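Local coordinates for sister chromatid cohesion protein (Chaetomium thermophilum, PDB 5T8V) that probably acts as the cohesin loader, binding chromatin and helping cohesin rings onto DNA, here represented by its C-terminal helical-repeat fragment, at residues A[533-536]-A[537-541]; A[558-561]-A[562-566]; A[902-905]-A[906-910]; A[924-927]-A[928-931]. All coordinates share one frame; numbering follows the deposited sequence.

All four contacts are local, each made by side chains and backbone within one helix, and they form two pairs. Contact 1, on helix 527-550, and contact 2, on helix 556-574, belong to successive helices; their centres are 17 Å apart, and they meet where Trp540 CZ2 lies 4.2 Å from Leu565 CD2. Contacts 3 and 4 sit on helices 900-910 and 919-935, with centres 11 Å apart and a closer junction, in which Leu910 packs on Val925, Cys928 and Leu929. The pairs lie on opposite sides of the chain's centre; the centres of contacts 1 and 3 are about 100 Å apart, which reflects the elongated helical-repeat fold.

Contact 1: A[533-536]-A[537-541]; sequences MTFI and ISEWG
Ile537 follows directly on 533-536 within helix 527-550, and its N donates to Met533 O at 2.9 Å. Its CG1, set anti to its own carbonyl carbon (chi1 -67°), runs back along the helix beside that same oxygen, while on helix 556-574 Leu569, Met572 and Ile573 pack against the side chain. Ser538 makes two bonds to the preceding turn. Its N reaches Thr534 O, and its OG, turned between the backbone N and the carbonyl carbon (chi1 54°), donates to Phe535 O from well off the C=O direction, the exact bond length being uncertain at this resolution. Phe535 O thus has a second donor in Glu539 N, at 3.0 Å and nearly in line with the carbonyl. The Glu539 side chain extends back over this turn until OE2 lies at the edge of the Phe535 ring, near its plane, with carboxylate and ring planes 60° apart. Shortening Glu539 to an alanine would remove the chain whose CG and carboxylate lie along the CE1 side of Phe535, and would probably leave that ring edge less covered. Trp540 N bonds to Ile536 O, whereas its indole projects from the turn, with NE1 bonded to Val504 O and the ring stacked on Tyr510. The i to i+4 bonds mark any alpha helix; the packing of Ile537 and Trp540 against helices 509-520 and 556-574 is typical of HEAT-repeat folds.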
loop_
_atom_site.group_PDB
_atom_site.type_symbol
_atom_site.label_atom_id
_atom_site.label_comp_id
_atom_site.label_asym_id
_atom_site.label_seq_id
_atom_site.Cartn_x
_atom_site.Cartn_y
_atom_site.Cartn_z
ATOM N N MET A 533 14.728 23.400 32.181
ATOM C CA MET A 533 13.847 24.457 32.666
ATOM C C MET A 533 14.107 25.773 31.941
ATOM O O MET A 533 13.171 26.415 31.457
ATOM C CB MET A 533 14.015 24.628 34.175
ATOM C CG MET A 533 13.039 23.797 34.981
ATOM S SD MET A 533 13.033 24.234 36.722
ATOM C CE MET A 533 14.431 23.284 37.313
ATOM N N THR A 534 15.368 26.200 31.857
ATOM C CA THR A 534 15.655 27.453 31.162
ATOM C C THR A 534 15.220 27.380 29.701
ATOM O O THR A 534 14.624 28.329 29.171
ATOM C CB THR A 534 17.144 27.794 31.263
ATOM O OG1 THR A 534 17.930 26.717 30.736
ATOM C CG2 THR A 534 17.539 28.046 32.706
ATOM N N PHE A 535 15.502 26.256 29.040
ATOM C CA PHE A 535 15.063 26.054 27.662
ATOM C C PHE A 535 13.558 26.262 27.531
ATOM O O PHE A 535 13.092 27.047 26.694
ATOM C CB PHE A 535 15.464 24.647 27.215
ATOM C CG PHE A 535 15.303 24.392 25.743
ATOM C CD1 PHE A 535 14.091 23.971 25.228
ATOM C CD2 PHE A 535 16.375 24.536 24.882
ATOM C CE1 PHE A 535 13.948 23.719 23.879
ATOM C CE2 PHE A 535 16.237 24.287 23.534
ATOM C CZ PHE A 535 15.023 23.877 23.031
ATOM N N ILE A 536 12.778 25.571 28.365
ATOM C CA ILE A 536 11.324 25.700 28.289
ATOM C C ILE A 536 10.895 27.134 28.574
ATOM O O ILE A 536 9.960 27.649 27.955
ATOM C CB ILE A 536 10.653 24.696 29.244
ATOM C CG1 ILE A 536 10.682 23.301 28.618
ATOM C CG2 ILE A 536 9.211 25.104 29.553
ATOM C CD1 ILE A 536 10.314 22.188 29.564
ATOM N N ILE A 537 11.564 27.802 29.515
ATOM C CA ILE A 537 11.229 29.191 29.817
ATOM C C ILE A 537 11.392 30.058 28.574
ATOM O O ILE A 537 10.537 30.900 28.265
ATOM C CB ILE A 537 12.091 29.703 30.987
ATOM C CG1 ILE A 537 11.720 28.977 32.279
ATOM C CG2 ILE A 537 11.908 31.207 31.184
ATOM C CD1 ILE A 537 12.721 29.170 33.404
ATOM N N SER A 538 12.492 29.870 27.842
ATOM C CA SER A 538 12.692 30.651 26.626
ATOM C C SER A 538 11.638 30.313 25.576
ATOM O O SER A 538 11.133 31.209 24.889
ATOM C CB SER A 538 14.102 30.426 26.079
ATOM O OG SER A 538 14.373 29.050 25.903
ATOM N N GLU A 539 11.283 29.032 25.443
ATOM C CA GLU A 539 10.194 28.669 24.540
ATOM C C GLU A 539 8.907 29.396 24.912
ATOM O O GLU A 539 8.179 29.884 24.038
ATOM C CB GLU A 539 9.971 27.158 24.562
ATOM C CG GLU A 539 10.998 26.364 23.782
ATOM C CD GLU A 539 10.634 24.896 23.679
ATOM O OE1 GLU A 539 9.761 24.438 24.454
ATOM O OE2 GLU A 539 11.213 24.201 22.818
ATOM N N TRP A 540 8.611 29.472 26.209
ATOM C CA TRP A 540 7.417 30.167 26.677
ATOM C C TRP A 540 7.455 31.637 26.279
ATOM O O TRP A 540 6.491 32.164 25.709
ATOM C CB TRP A 540 7.307 30.015 28.195
ATOM C CG TRP A 540 6.008 30.465 28.790
ATOM C CD1 TRP A 540 4.917 30.943 28.126
ATOM C CD2 TRP A 540 5.669 30.478 30.182
ATOM N NE1 TRP A 540 3.918 31.252 29.020
ATOM C CE2 TRP A 540 4.356 30.975 30.288
ATOM C CE3 TRP A 540 6.349 30.117 31.348
ATOM C CZ2 TRP A 540 3.711 31.120 31.513
ATOM C CZ3 TRP A 540 5.707 30.262 32.562
ATOM C CH2 TRP A 540 4.403 30.758 32.636
ATOM N N GLY A 541 8.564 32.317 26.570
ATOM C CA GLY A 541 8.679 33.714 26.177
ATOM C C GLY A 541 8.468 33.916 24.688
ATOM O O GLY A 541 7.705 34.791 24.262
#

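Contact 2: A[558-561]-A[562-566]; sequences RDQE and LGRLA
Glu561 and Arg564 meet almost at a right angle, with carboxylate and guanidinium planes 89° apart. Glu561 OE1 lies 3.1 Å from Arg564 NH1, forming a salt bridge whose hydrogen bond is weak because the N-H points well aside of the oxygen (120°). The acid gets there by bending at chi2 (62°), which turns its carboxylate toward the following turn, while the arginine runs extended from CG to NE and carries its guanidinium back over the preceding turn. One guanidinium face lies over Glu561 CA. A leucine in place of Arg564 would probably leave Glu561 OE1 without this charged mate, its other ion pair, from OE2 to Arg568, being long and weak.

Both segments belong to helix 556-574, which follows helix 527-550 in this HEAT-repeat protein and turns its apolar side toward it: Leu562 packs on Cys547 and Tyr548, and Leu565 on Ile544. Leu562 also lies side by side with Arg558, the two pointing the same way, with CD1 4.0 Å from Arg558 CG. Beyond that aliphatic part, Arg558 bends at chi3 and presents its edge to its neighbour Asp559. NE and NH2 both donate to OD1, at 3.2 and 3.0 Å; the oxygen lies in the guanidinium plane, whereas NE meets it from above the carboxylate plane. NH2 also forms a salt bridge with Asp553. Along the backbone, Leu562 N bonds to Arg558 O and Leu565 N to Glu561 O, each at 2.9 Å.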
loop_
_atom_site.group_PDB
_atom_site.type_symbol
_atom_site.label_atom_id
_atom_site.label_comp_id
_atom_site.label_asym_id
_atom_site.label_seq_id
_atom_site.Cartn_x
_atom_site.Cartn_y
_atom_site.Cartn_z
ATOM N N ARG A 558 -6.624 41.406 26.764
ATOM C CA ARG A 558 -5.709 40.388 26.261
ATOM C C ARG A 558 -4.292 40.938 26.148
ATOM O O ARG A 558 -3.330 40.323 26.623
ATOM C CB ARG A 558 -6.200 39.884 24.903
ATOM C CG ARG A 558 -5.332 38.800 24.268
ATOM C CD ARG A 558 -5.571 38.727 22.771
ATOM N NE ARG A 558 -5.189 39.972 22.106
ATOM C CZ ARG A 558 -5.568 40.320 20.880
ATOM N NH1 ARG A 558 -6.352 39.521 20.166
ATOM N NH2 ARG A 558 -5.166 41.477 20.370
ATOM N N ASP A 559 -4.149 42.109 25.525
ATOM C CA ASP A 559 -2.826 42.691 25.332
ATOM C C ASP A 559 -2.168 43.026 26.663
ATOM O O ASP A 559 -0.951 42.882 26.815
ATOM C CB ASP A 559 -2.928 43.941 24.460
ATOM C CG ASP A 559 -3.562 43.659 23.118
ATOM O OD1 ASP A 559 -3.387 42.534 22.601
ATOM O OD2 ASP A 559 -4.238 44.562 22.579
ATOM N N GLN A 560 -2.955 43.483 27.640
ATOM C CA GLN A 560 -2.386 43.811 28.943
ATOM C C GLN A 560 -1.866 42.559 29.639
ATOM O O GLN A 560 -0.731 42.534 30.135
ATOM C CB GLN A 560 -3.429 44.523 29.803
ATOM C CG GLN A 560 -3.933 45.822 29.189
ATOM C CD GLN A 560 -4.684 46.685 30.179
ATOM O OE1 GLN A 560 -5.335 46.180 31.094
ATOM N NE2 GLN A 560 -4.591 47.997 30.004
ATOM N N GLU A 561 -2.682 41.502 29.680
ATOM C CA GLU A 561 -2.215 40.233 30.230
ATOM C C GLU A 561 -0.948 39.766 29.526
ATOM O O GLU A 561 -0.000 39.305 30.175
ATOM C CB GLU A 561 -3.315 39.177 30.114
ATOM C CG GLU A 561 -2.913 37.793 30.600
ATOM C CD GLU A 561 -2.551 37.771 32.072
ATOM O OE1 GLU A 561 -2.875 38.747 32.780
ATOM O OE2 GLU A 561 -1.942 36.776 32.522
ATOM N N LEU A 562 -0.909 39.880 28.195
ATOM C CA LEU A 562 0.286 39.485 27.459
ATOM C C LEU A 562 1.486 40.339 27.842
ATOM O O LEU A 562 2.621 39.850 27.839
ATOM C CB LEU A 562 0.028 39.569 25.954
ATOM C CG LEU A 562 -0.843 38.451 25.377
ATOM C CD1 LEU A 562 -1.295 38.800 23.971
ATOM C CD2 LEU A 562 -0.089 37.130 25.381
ATOM N N GLY A 563 1.263 41.613 28.173
ATOM C CA GLY A 563 2.357 42.445 28.646
ATOM C C GLY A 563 2.873 41.997 29.999
ATOM O O GLY A 563 4.087 41.961 30.232
ATOM N N ARG A 564 1.962 41.648 30.910
ATOM C CA ARG A 564 2.379 41.095 32.195
ATOM C C ARG A 564 3.204 39.832 31.993
ATOM O O ARG A 564 4.273 39.671 32.594
ATOM C CB ARG A 564 1.157 40.804 33.064
ATOM C CG ARG A 564 0.291 42.019 33.342
ATOM C CD ARG A 564 -1.026 41.619 33.985
ATOM N NE ARG A 564 -2.048 42.649 33.818
ATOM C CZ ARG A 564 -3.346 42.455 34.024
ATOM N NH1 ARG A 564 -3.795 41.267 34.405
ATOM N NH2 ARG A 564 -4.200 43.453 33.843
ATOM N N LEU A 565 2.725 38.922 31.141
ATOM C CA LEU A 565 3.496 37.723 30.831
ATOM C C LEU A 565 4.857 38.083 30.250
ATOM O O LEU A 565 5.854 37.403 30.518
ATOM C CB LEU A 565 2.721 36.835 29.858
ATOM C CG LEU A 565 1.515 36.089 30.425
ATOM C CD1 LEU A 565 0.659 35.525 29.300
ATOM C CD2 LEU A 565 1.965 34.978 31.358
ATOM N N ALA A 566 4.919 39.148 29.450
ATOM C CA ALA A 566 6.190 39.559 28.868
ATOM C C ALA A 566 7.177 39.969 29.955
ATOM O O ALA A 566 8.316 39.482 29.996
ATOM C CB ALA A 566 5.965 40.703 27.879
#

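Contact 3: A[902-905]-A[906-910]; sequences FLTD and VRKEL
Phe902 and Val906 stand one turn apart on the short helix 900-910, an element of the HEAT-repeat array that packs against helix 919-935, the next in the chain. Val906 CG2 sits over one face of the Phe902 ring, 3.9 Å from its centroid and 16° off the ring normal, as a CH-pi contact displaced toward the rim. Two torsions bring them together: Phe902 has CG anti to the backbone N (chi1 -180°), which leans the ring slightly toward the following turn, where Val906 stands, while Val906 holds CG2 anti to its carbonyl carbon and so directs it back toward the preceding turn. Leu903 CD1 comes to the ring edge in its plane, and Phe859 meets the same ring edge-to-face. The turn beneath is regular: Val906 N donates to Phe902 O, Arg907 N to Leu903 O, Lys908 N to Thr904 O and Glu909 N to Asp905 O, all at 2.9 Å. The polar ends of several side chains are engaged outside this turn. Arg907 bonds to Ser933 and Thr938, and Glu909 forms a salt bridge with Arg866. Asp905 accepts from Gln901, and Thr904 OG1 bonds to Ala900 O. On the exposed side Lys908 lies alongside Thr904, pointing the same way; its chain bends at chi3 and chi4, with CE 3.7 Å from the Thr904 methyl, CG2.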
loop_
_atom_site.group_PDB
_atom_site.type_symbol
_atom_site.label_atom_id
_atom_site.label_comp_id
_atom_site.label_asym_id
_atom_site.label_seq_id
_atom_site.Cartn_x
_atom_site.Cartn_y
_atom_site.Cartn_z
ATOM N N PHE A 902 -51.333 -38.956 -11.331
ATOM C CA PHE A 902 -50.706 -37.639 -11.268
ATOM C C PHE A 902 -50.197 -37.216 -12.640
ATOM O O PHE A 902 -50.525 -36.131 -13.132
ATOM C CB PHE A 902 -49.567 -37.654 -10.250
ATOM C CG PHE A 902 -48.859 -36.336 -10.109
ATOM C CD1 PHE A 902 -49.354 -35.355 -9.268
ATOM C CD2 PHE A 902 -47.694 -36.083 -10.815
ATOM C CE1 PHE A 902 -48.703 -34.143 -9.136
ATOM C CE2 PHE A 902 -47.039 -34.874 -10.687
ATOM C CZ PHE A 902 -47.544 -33.904 -9.847
ATOM N N LEU A 903 -49.390 -38.068 -13.277
ATOM C CA LEU A 903 -48.892 -37.769 -14.616
ATOM C C LEU A 903 -50.039 -37.474 -15.575
ATOM O O LEU A 903 -50.045 -36.445 -16.262
ATOM C CB LEU A 903 -48.050 -38.939 -15.130
ATOM C CG LEU A 903 -46.589 -39.004 -14.671
ATOM C CD1 LEU A 903 -46.464 -38.908 -13.161
ATOM C CD2 LEU A 903 -45.949 -40.287 -15.170
ATOM N N THR A 904 -51.025 -38.374 -15.634
ATOM C CA THR A 904 -52.151 -38.195 -16.545
ATOM C C THR A 904 -52.815 -36.836 -16.339
ATOM O O THR A 904 -53.001 -36.066 -17.291
ATOM C CB THR A 904 -53.161 -39.328 -16.346
ATOM O OG1 THR A 904 -52.528 -40.587 -16.610
ATOM C CG2 THR A 904 -54.358 -39.168 -17.274
ATOM N N ASP A 905 -53.180 -36.526 -15.093
ATOM C CA ASP A 905 -53.831 -35.254 -14.803
ATOM C C ASP A 905 -52.958 -34.082 -15.233
ATOM O O ASP A 905 -53.434 -33.142 -15.879
ATOM C CB ASP A 905 -54.157 -35.158 -13.312
ATOM C CG ASP A 905 -55.185 -36.180 -12.873
ATOM O OD1 ASP A 905 -56.054 -36.546 -13.694
ATOM O OD2 ASP A 905 -55.123 -36.619 -11.705
ATOM N N VAL A 906 -51.672 -34.121 -14.879
ATOM C CA VAL A 906 -50.769 -33.030 -15.239
ATOM C C VAL A 906 -50.780 -32.809 -16.745
ATOM O O VAL A 906 -50.876 -31.673 -17.221
ATOM C CB VAL A 906 -49.348 -33.312 -14.717
ATOM C CG1 VAL A 906 -48.341 -32.328 -15.313
ATOM C CG2 VAL A 906 -49.322 -33.226 -13.198
ATOM N N ARG A 907 -50.687 -33.891 -17.521
ATOM C CA ARG A 907 -50.704 -33.744 -18.973
ATOM C C ARG A 907 -52.015 -33.135 -19.449
ATOM O O ARG A 907 -52.015 -32.228 -20.291
ATOM C CB ARG A 907 -50.470 -35.091 -19.655
ATOM C CG ARG A 907 -50.536 -35.010 -21.174
ATOM C CD ARG A 907 -49.970 -36.257 -21.834
ATOM N NE ARG A 907 -50.745 -37.449 -21.513
ATOM C CZ ARG A 907 -50.459 -38.669 -21.956
ATOM N NH1 ARG A 907 -49.410 -38.868 -22.745
ATOM N NH2 ARG A 907 -51.224 -39.694 -21.609
ATOM N N LYS A 908 -53.145 -33.616 -18.924
ATOM C CA LYS A 908 -54.433 -33.085 -19.363
ATOM C C LYS A 908 -54.577 -31.604 -19.028
ATOM O O LYS A 908 -55.231 -30.864 -19.772
ATOM C CB LYS A 908 -55.577 -33.887 -18.742
ATOM C CG LYS A 908 -55.922 -35.161 -19.509
ATOM C CD LYS A 908 -57.272 -35.725 -19.081
ATOM C CE LYS A 908 -57.131 -37.041 -18.334
ATOM N NZ LYS A 908 -56.860 -38.189 -19.248
ATOM N N GLU A 909 -53.980 -31.154 -17.923
ATOM C CA GLU A 909 -53.990 -29.739 -17.573
ATOM C C GLU A 909 -52.899 -28.947 -18.281
ATOM O O GLU A 909 -52.921 -27.713 -18.234
ATOM C CB GLU A 909 -53.821 -29.561 -16.062
ATOM C CG GLU A 909 -54.880 -30.259 -15.223
ATOM C CD GLU A 909 -54.690 -30.022 -13.737
ATOM O OE1 GLU A 909 -53.749 -29.288 -13.367
ATOM O OE2 GLU A 909 -55.481 -30.573 -12.940
ATOM N N LEU A 910 -51.956 -29.625 -18.935
ATOM C CA LEU A 910 -50.776 -28.985 -19.493
ATOM C C LEU A 910 -50.770 -28.952 -21.014
ATOM O O LEU A 910 -49.935 -28.253 -21.596
ATOM C CB LEU A 910 -49.514 -29.707 -18.997
ATOM C CG LEU A 910 -48.173 -29.001 -19.176
ATOM C CD1 LEU A 910 -48.117 -27.747 -18.316
ATOM C CD2 LEU A 910 -47.039 -29.949 -18.823
#

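Contact 4: A[924-927]-A[928-931]; sequences DVMA and CLWI
Asp924 O accepts from Cys928 N at 2.9 Å, the first of four i to i+4 bonds by which each amide of 928-931 is satisfied within helix 919-935. Leu929 N donates to Val925 O at 2.9 Å, Trp930 N to Met926 O at 3.0 Å and Ile931 N to Ala927 O at 2.9 Å. The first two donors stand well out of their carbonyl planes, by nearly 30°, whereas the last two approach almost straight onto their oxygens. The carboxylate of Asp924 is buried, and its charge is met by two salt bridges to helix 878-891, OD2 to Arg882 and OD1 to Arg889. Further along, Leu929 O accepts from Ser933 OG and Ile931 O from Thr934 OG1.

Between the side chains the contact is apolar. Met926 bends at both chi2 and chi3 (64° and 73°), which curls its thioether round until SD lies 4.1 Å from Leu929 CD1, the two chains crossing at a slant. Leu929 CG, anti to its own carbonyl carbon, rests 3.3 Å from Val925 O, and its side chain also packs on Arg907. Cys928 touches Tyr888. In this part of the HEAT-repeat array, the chemistry implies that helix 919-935 joins helix 900-910 mainly through apolar packing, with the bond from Arg907 to Ser933 as a polar addition, while the paired charge of Asp924 ties it to helix 878-891.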
loop_
_atom_site.group_PDB
_atom_site.type_symbol
_atom_site.label_atom_id
_atom_site.label_comp_id
_atom_site.label_asym_id
_atom_site.label_seq_id
_atom_site.Cartn_x
_atom_site.Cartn_y
_atom_site.Cartn_z
ATOM N N ASP A 924 -40.111 -25.572 -22.722
ATOM C CA ASP A 924 -40.025 -26.380 -21.511
ATOM C C ASP A 924 -41.305 -27.176 -21.280
ATOM O O ASP A 924 -41.254 -28.313 -20.797
ATOM C CB ASP A 924 -39.722 -25.487 -20.309
ATOM C CG ASP A 924 -38.393 -24.766 -20.442
ATOM O OD1 ASP A 924 -37.346 -25.407 -20.224
ATOM O OD2 ASP A 924 -38.397 -23.559 -20.762
ATOM N N VAL A 925 -42.465 -26.607 -21.623
ATOM C CA VAL A 925 -43.714 -27.335 -21.402
ATOM C C VAL A 925 -43.845 -28.486 -22.391
ATOM O O VAL A 925 -44.383 -29.547 -22.057
ATOM C CB VAL A 925 -44.929 -26.393 -21.477
ATOM C CG1 VAL A 925 -45.073 -25.830 -22.851
ATOM C CG2 VAL A 925 -46.187 -27.130 -21.087
ATOM N N MET A 926 -43.381 -28.294 -23.628
ATOM C CA MET A 926 -43.408 -29.388 -24.594
ATOM C C MET A 926 -42.479 -30.511 -24.154
ATOM O O MET A 926 -42.846 -31.693 -24.197
ATOM C CB MET A 926 -43.022 -28.876 -25.983
ATOM C CG MET A 926 -43.104 -29.933 -27.083
ATOM S SD MET A 926 -44.781 -30.548 -27.368
ATOM C CE MET A 926 -45.528 -29.137 -28.187
ATOM N N ALA A 927 -41.265 -30.158 -23.719
ATOM C CA ALA A 927 -40.370 -31.154 -23.141
ATOM C C ALA A 927 -41.062 -31.912 -22.015
ATOM O O ALA A 927 -41.028 -33.148 -21.964
ATOM C CB ALA A 927 -39.097 -30.478 -22.633
ATOM N N CYS A 928 -41.710 -31.179 -21.107
ATOM C CA CYS A 928 -42.408 -31.821 -20.000
ATOM C C CYS A 928 -43.484 -32.775 -20.508
ATOM O O CYS A 928 -43.646 -33.879 -19.973
ATOM C CB CYS A 928 -43.015 -30.757 -19.085
ATOM S SG CYS A 928 -43.587 -31.380 -17.494
ATOM N N LEU A 929 -44.226 -32.371 -21.540
ATOM C CA LEU A 929 -45.227 -33.256 -22.129
ATOM C C LEU A 929 -44.592 -34.555 -22.609
ATOM O O LEU A 929 -45.066 -35.650 -22.283
ATOM C CB LEU A 929 -45.939 -32.553 -23.286
ATOM C CG LEU A 929 -46.947 -31.455 -22.940
ATOM C CD1 LEU A 929 -47.415 -30.754 -24.209
ATOM C CD2 LEU A 929 -48.135 -32.025 -22.176
ATOM N N TRP A 930 -43.517 -34.452 -23.394
ATOM C CA TRP A 930 -42.836 -35.654 -23.865
ATOM C C TRP A 930 -42.426 -36.541 -22.697
ATOM O O TRP A 930 -42.648 -37.758 -22.719
ATOM C CB TRP A 930 -41.618 -35.268 -24.702
ATOM C CG TRP A 930 -40.756 -36.437 -25.104
ATOM C CD1 TRP A 930 -39.439 -36.621 -24.801
ATOM C CD2 TRP A 930 -41.152 -37.583 -25.875
ATOM N NE1 TRP A 930 -38.988 -37.802 -25.337
ATOM C CE2 TRP A 930 -40.020 -38.412 -26.000
ATOM C CE3 TRP A 930 -42.352 -37.986 -26.470
ATOM C CZ2 TRP A 930 -40.050 -39.619 -26.696
ATOM C CZ3 TRP A 930 -42.380 -39.182 -27.164
ATOM C CH2 TRP A 930 -41.237 -39.986 -27.270
ATOM N N ILE A 931 -41.827 -35.947 -21.662
ATOM C CA ILE A 931 -41.416 -36.722 -20.491
ATOM C C ILE A 931 -42.607 -37.475 -19.912
ATOM O O ILE A 931 -42.597 -38.709 -19.807
ATOM C CB ILE A 931 -40.767 -35.802 -19.443
ATOM C CG1 ILE A 931 -39.480 -35.174 -19.996
ATOM C CG2 ILE A 931 -40.488 -36.558 -18.150
ATOM C CD1 ILE A 931 -38.368 -36.161 -20.300
#